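Local coordinates for decaprenyl diphosphate synthase (Rhodobacter capsulatus, PDB 3MZV), which probably extends farnesyl diphosphate with successive isopentenyl diphosphate units, using magnesium, to make the long all-trans polyprenyl diphosphate that becomes a quinone side chain, at residues Glu36-Pro39 against Arg40-Glu43; Gly195-Pro198 against Glu199-Gln203. All blocks are in the same frame, centred on the assembly; numbering follows the deposited sequence.

Interaction 1 (Glu36-Pro39 against Arg40-Glu43); sequences EHAP and RIPE
CG1 of Ile41 stands anti to the carbonyl carbon (chi1 -74°), beside the backbone N, and this brings Ile41 CD1 to 3.6 Å from Ala38 CB. The backbone closes the same turn: Ile41 N donates to Ala38 O at 2.9 Å, a nearly straight bond at the hydrogen (165°), although the donor is tilted out of the carbonyl plane. One step on, Glu43 N reaches Pro39 O at 3.3 Å in the plane of that carbonyl, the first bond here with the four-residue spacing of an alpha helix. Pro42 has no N-H to give; instead its ring lies against the Pro39 carbonyl, with Pro42 CD 3.1 Å and Pro42 CG 3.2 Å from Pro39 O. Were Pro42 an alanine, the ring atoms against the Pro39 carbonyl would be gone, and the first turn would probably lose that contact and be freer to move. The Glu43 side chain lies beside the Pro39 carbonyl, with Glu43 OE2 3.8 Å from Pro39 CB. Ala38, Arg40 and Ile41 also pack against Val156, Leu159 and Glu153, respectively, of the second subunit, while Ile41 touches Tyr123 of its own chain. A proline in the first turn, where its missing N-H costs little, is typical of a helix start, here that of helix 40-49 at the dimer interface of a mainly helical prenyl synthase.

Interaction 2 (Gly195-Pro198 against Glu199-Gln203); sequences GGAP and EDQVQ
Pro198 occupies the N-cap of helix 199-224 and meets Gln201 and Val202 of its first turn, in a tight helix-to-helix connection that opens with a Schellman motif. Gly196 closes the preceding helix 169-194 with a positive phi, and Ala197 and Pro198 then carry the chain directly into the next helix. Pro198 O anchors the new turn: Val202 N donates to it at 3.0 Å, in the carbonyl plane and close to straight, whereas the bond from Gln201 N is bent at the hydrogen to 124° and weak.

The tightly packed side is built on Ala197, Gln201 and Val202. Val202 turns CG2 beside its backbone N, which sets this methyl 3.6 Å from Pro198 O and near both the carbonyl and the CB of Ala197. Val202 also rests on Glu189 and Ile193 of helix 169-194. Ala197 CB points into the turn, approaches Gln201 CB at 4.1 Å and also touches Val68, so the buried alanine is held between the new helix and the loop carrying Val68. The extended Gln201 side chain runs alongside the Pro198 ring, with Gln201 CD 3.8 Å from Pro198 CD and no hydrogen bond between the two side chains; Gln201 also packs on Val68, Leu312 and Pro313 of neighbouring loops.

Toward solvent the contact is looser. Asp200, exposed, brings OD1 to 3.3 Å from Pro198 CB, a single touch at the edge of the packed region. Glu199 leads away from Asp200, curled at chi2 (-52°), and pairs OE1 with Arg139 in a salt bridge. Its second oxygen grips the loop through solvent: one water donates to both Ala197 O and Glu199 OE2, each at 2.8 Å.

Overall arrangement
Both interactions are helix starts, and they come in series: residues 36-43 lead from the loop after helix 19-32 into helix 40-49, and residues 195-203 join helix 169-194 to helix 199-224. Their centres are 39 Å apart, their nearest atoms about 29 Å, and they do not touch. Interaction 1 abuts the second subunit, whereas no other chain reaches interaction 2. Helix 138-161 nevertheless serves both: its Arg139 pairs with interaction 2 within the chain, while Glu153, Val156 and Leu159 of the second subunit's copy pack on interaction 1. The two helix starts thus lie at different boundaries, one at the dimer interface and one between helices of a single subunit.

Interaction 1 (Glu36-Pro39 against Arg40-Glu43)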
ATOM      1  N   GLU B  36      11.390  -1.404  14.776  1.00 56.19           N
ATOM      2  CA  GLU B  36      12.624  -1.574  15.529  1.00 59.66           C
ATOM      3  C   GLU B  36      13.814  -0.942  14.778  1.00 62.01           C
ATOM      4  O   GLU B  36      14.825  -0.597  15.396  1.00 63.29           O
ATOM      5  CB  GLU B  36      12.866  -3.067  15.863  1.00 59.89           C
ATOM      6  CG  GLU B  36      14.042  -3.756  15.132  1.00 63.73           C
ATOM      7  CD  GLU B  36      14.195  -5.240  15.491  1.00 67.28           C
ATOM      8  OE1 GLU B  36      15.314  -5.661  15.885  1.00 70.41           O
ATOM      9  OE2 GLU B  36      13.194  -5.986  15.384  1.00 68.47           O
ATOM     10  N   HIS B  37      13.679  -0.771  13.456  1.00 62.88           N
ATOM     11  CA  HIS B  37      14.805  -0.360  12.596  1.00 64.64           C
ATOM     12  C   HIS B  37      14.649   1.021  11.965  1.00 64.93           C
ATOM     13  O   HIS B  37      15.627   1.574  11.463  1.00 65.91           O
ATOM     14  CB  HIS B  37      15.038  -1.414  11.496  1.00 64.52           C
ATOM     15  CG  HIS B  37      15.423  -2.761  12.030  1.00 65.96           C
ATOM     16  ND1 HIS B  37      16.446  -2.933  12.938  1.00 67.91           N
ATOM     17  CD2 HIS B  37      14.918  -3.996  11.795  1.00 67.49           C
ATOM     18  CE1 HIS B  37      16.562  -4.217  13.233  1.00 68.94           C
ATOM     19  NE2 HIS B  37      15.644  -4.884  12.554  1.00 68.97           N
ATOM     20  N   ALA B  38      13.439   1.581  12.015  1.00 63.86           N
ATOM     21  CA  ALA B  38      13.103   2.807  11.299  1.00 64.37           C
ATOM     22  C   ALA B  38      12.171   3.697  12.137  1.00 64.45           C
ATOM     23  O   ALA B  38      10.970   3.734  11.885  1.00 63.67           O
ATOM     24  CB  ALA B  38      12.455   2.463   9.943  1.00 63.25           C
ATOM     25  N   PRO B  39      12.727   4.443  13.123  1.00 66.52           N
ATOM     26  CA  PRO B  39      11.923   5.252  14.066  1.00 66.66           C
ATOM     27  C   PRO B  39      10.979   6.260  13.414  1.00 66.53           C
ATOM     28  O   PRO B  39       9.927   6.568  13.974  1.00 65.89           O
ATOM     29  CB  PRO B  39      12.983   5.986  14.899  1.00 68.06           C
ATOM     30  CG  PRO B  39      14.194   6.039  14.020  1.00 69.40           C
ATOM     31  CD  PRO B  39      14.171   4.727  13.268  1.00 68.17           C
ATOM     32  N   ARG B  40      11.365   6.783  12.253  1.00 67.57           N
ATOM     33  CA  ARG B  40      10.484   7.659  11.471  1.00 67.55           C
ATOM     34  C   ARG B  40       9.066   7.098  11.327  1.00 65.43           C
ATOM     35  O   ARG B  40       8.089   7.851  11.307  1.00 64.60           O
ATOM     36  CB  ARG B  40      11.090   7.896  10.082  1.00 68.76           C
ATOM     37  CG  ARG B  40      10.291   8.847   9.205  1.00 70.15           C
ATOM     38  CD  ARG B  40      11.144   9.991   8.710  1.00 75.93           C
ATOM     39  NE  ARG B  40      12.166   9.561   7.761  1.00 79.38           N
ATOM     40  CZ  ARG B  40      13.134  10.343   7.285  1.00 82.85           C
ATOM     41  NH1 ARG B  40      13.243  11.609   7.672  1.00 85.33           N
ATOM     42  NH2 ARG B  40      14.011   9.850   6.421  1.00 84.63           N
ATOM     43  N   ILE B  41       8.945   5.775  11.238  1.00 64.26           N
ATOM     44  CA  ILE B  41       7.632   5.172  10.938  1.00 62.90           C
ATOM     45  C   ILE B  41       6.543   5.535  11.980  1.00 62.77           C
ATOM     46  O   ILE B  41       5.533   6.150  11.628  1.00 61.91           O
ATOM     47  CB  ILE B  41       7.732   3.643  10.718  1.00 61.60           C
ATOM     48  CG1 ILE B  41       8.366   3.368   9.349  1.00 61.72           C
ATOM     49  CG2 ILE B  41       6.350   3.002  10.793  1.00 60.65           C
ATOM     50  CD1 ILE B  41       8.968   1.996   9.194  1.00 58.22           C
ATOM     51  N   PRO B  42       6.741   5.158  13.255  1.00 63.47           N
ATOM     52  CA  PRO B  42       5.777   5.561  14.291  1.00 63.67           C
ATOM     53  C   PRO B  42       5.738   7.094  14.516  1.00 64.74           C
ATOM     54  O   PRO B  42       4.666   7.648  14.794  1.00 64.54           O
ATOM     55  CB  PRO B  42       6.291   4.827  15.544  1.00 63.85           C
ATOM     56  CG  PRO B  42       7.745   4.657  15.298  1.00 64.46           C
ATOM     57  CD  PRO B  42       7.815   4.325  13.821  1.00 64.02           C
ATOM     58  N   GLU B  43       6.885   7.775  14.389  1.00 66.30           N
ATOM     59  CA  GLU B  43       6.870   9.257  14.409  1.00 67.62           C
ATOM     60  C   GLU B  43       5.864   9.782  13.402  1.00 66.59           C
ATOM     61  O   GLU B  43       5.000  10.574  13.758  1.00 67.20           O
ATOM     62  CB  GLU B  43       8.243   9.874  14.108  1.00 69.05           C
ATOM     63  CG  GLU B  43       9.105  10.096  15.342  1.00 71.29           C
ATOM     64  CD  GLU B  43      10.599  10.046  15.025  1.00 73.49           C
ATOM     65  OE1 GLU B  43      11.020  10.757  14.077  1.00 73.75           O
ATOM     66  OE2 GLU B  43      11.324   9.276  15.711  1.00 72.51           O
TER

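Interaction 2 (Gly195-Pro198 against Glu199-Gln203)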
ATOM      1  N   GLY B 195     -18.530 -11.815  14.769  1.00 35.81           N
ATOM      2  CA  GLY B 195     -19.508 -12.166  15.790  1.00 37.59           C
ATOM      3  C   GLY B 195     -20.437 -13.309  15.396  1.00 38.28           C
ATOM      4  O   GLY B 195     -21.327 -13.667  16.144  1.00 40.15           O
ATOM      5  N   GLY B 196     -20.240 -13.886  14.224  1.00 38.19           N
ATOM      6  CA  GLY B 196     -20.979 -15.072  13.808  1.00 39.16           C
ATOM      7  C   GLY B 196     -22.416 -14.767  13.528  1.00 40.21           C
ATOM      8  O   GLY B 196     -23.287 -15.641  13.657  1.00 40.48           O
ATOM      9  N   ALA B 197     -22.715 -13.530  13.140  1.00 39.53           N
ATOM     10  CA  ALA B 197     -24.111 -13.153  12.981  1.00 39.97           C
ATOM     11  C   ALA B 197     -24.709 -13.906  11.799  1.00 41.22           C
ATOM     12  O   ALA B 197     -23.990 -14.279  10.888  1.00 40.31           O
ATOM     13  CB  ALA B 197     -24.291 -11.612  12.784  1.00 38.25           C
ATOM     14  N   PRO B 198     -26.049 -14.100  11.813  1.00 43.31           N
ATOM     15  CA  PRO B 198     -26.777 -14.621  10.663  1.00 44.27           C
ATOM     16  C   PRO B 198     -26.459 -13.784   9.417  1.00 44.33           C
ATOM     17  O   PRO B 198     -26.249 -12.555   9.517  1.00 42.81           O
ATOM     18  CB  PRO B 198     -28.255 -14.430  11.063  1.00 45.71           C
ATOM     19  CG  PRO B 198     -28.225 -14.433  12.563  1.00 46.62           C
ATOM     20  CD  PRO B 198     -26.948 -13.746  12.925  1.00 43.94           C
ATOM     21  N   GLU B 199     -26.432 -14.426   8.250  1.00 44.13           N
ATOM     22  CA  GLU B 199     -26.016 -13.729   7.047  1.00 43.40           C
ATOM     23  C   GLU B 199     -26.950 -12.545   6.687  1.00 42.87           C
ATOM     24  O   GLU B 199     -26.487 -11.545   6.169  1.00 41.04           O
ATOM     25  CB  GLU B 199     -25.841 -14.712   5.874  1.00 43.62           C
ATOM     26  CG  GLU B 199     -24.584 -15.638   5.973  1.00 45.64           C
ATOM     27  CD  GLU B 199     -23.285 -14.848   6.232  1.00 45.53           C
ATOM     28  OE1 GLU B 199     -23.114 -13.763   5.616  1.00 43.90           O
ATOM     29  OE2 GLU B 199     -22.462 -15.307   7.056  1.00 45.95           O
ATOM     30  N   ASP B 200     -28.243 -12.618   6.981  1.00 43.04           N
ATOM     31  CA  ASP B 200     -29.086 -11.470   6.742  1.00 43.74           C
ATOM     32  C   ASP B 200     -28.712 -10.249   7.597  1.00 41.93           C
ATOM     33  O   ASP B 200     -28.904  -9.116   7.154  1.00 42.21           O
ATOM     34  CB  ASP B 200     -30.598 -11.792   6.843  1.00 45.26           C
ATOM     35  CG  ASP B 200     -31.063 -12.205   8.250  1.00 48.76           C
ATOM     36  OD1 ASP B 200     -30.287 -12.655   9.081  1.00 52.77           O
ATOM     37  OD2 ASP B 200     -32.291 -12.135   8.505  1.00 56.95           O
ATOM     38  N   GLN B 201     -28.198 -10.484   8.801  1.00 40.14           N
ATOM     39  CA  GLN B 201     -27.687  -9.403   9.636  1.00 39.56           C
ATOM     40  C   GLN B 201     -26.344  -8.868   9.133  1.00 38.89           C
ATOM     41  O   GLN B 201     -26.113  -7.649   9.174  1.00 37.57           O
ATOM     42  CB  GLN B 201     -27.598  -9.820  11.115  1.00 39.99           C
ATOM     43  CG  GLN B 201     -29.010 -10.023  11.762  1.00 41.60           C
ATOM     44  CD  GLN B 201     -28.961 -10.496  13.203  1.00 44.39           C
ATOM     45  OE1 GLN B 201     -28.036 -10.180  13.958  1.00 44.41           O
ATOM     46  NE2 GLN B 201     -29.970 -11.275  13.595  1.00 47.59           N
ATOM     47  N   VAL B 202     -25.468  -9.768   8.666  1.00 37.89           N
ATOM     48  CA  VAL B 202     -24.235  -9.332   8.013  1.00 36.93           C
ATOM     49  C   VAL B 202     -24.546  -8.423   6.847  1.00 37.22           C
ATOM     50  O   VAL B 202     -23.989  -7.350   6.738  1.00 34.48           O
ATOM     51  CB  VAL B 202     -23.393 -10.503   7.503  1.00 37.40           C
ATOM     52  CG1 VAL B 202     -22.171 -10.002   6.725  1.00 34.86           C
ATOM     53  CG2 VAL B 202     -22.949 -11.432   8.679  1.00 37.18           C
ATOM     54  N   GLN B 203     -25.480  -8.838   5.988  1.00 38.07           N
ATOM     55  CA  GLN B 203     -25.859  -8.023   4.846  1.00 38.91           C
ATOM     56  C   GLN B 203     -26.473  -6.679   5.282  1.00 38.34           C
ATOM     57  O   GLN B 203     -26.157  -5.648   4.696  1.00 37.05           O
ATOM     58  CB  GLN B 203     -26.805  -8.809   3.905  1.00 40.14           C
ATOM     59  CG  GLN B 203     -27.227  -8.025   2.666  1.00 43.99           C
ATOM     60  CD  GLN B 203     -26.077  -7.774   1.706  1.00 51.07           C
ATOM     61  OE1 GLN B 203     -25.174  -8.619   1.549  1.00 53.64           O
ATOM     62  NE2 GLN B 203     -26.070  -6.575   1.079  1.00 53.36           N
TER
HETATM   63  O   HOH W   1     -21.593 -14.504   9.547  1.00 30.66           O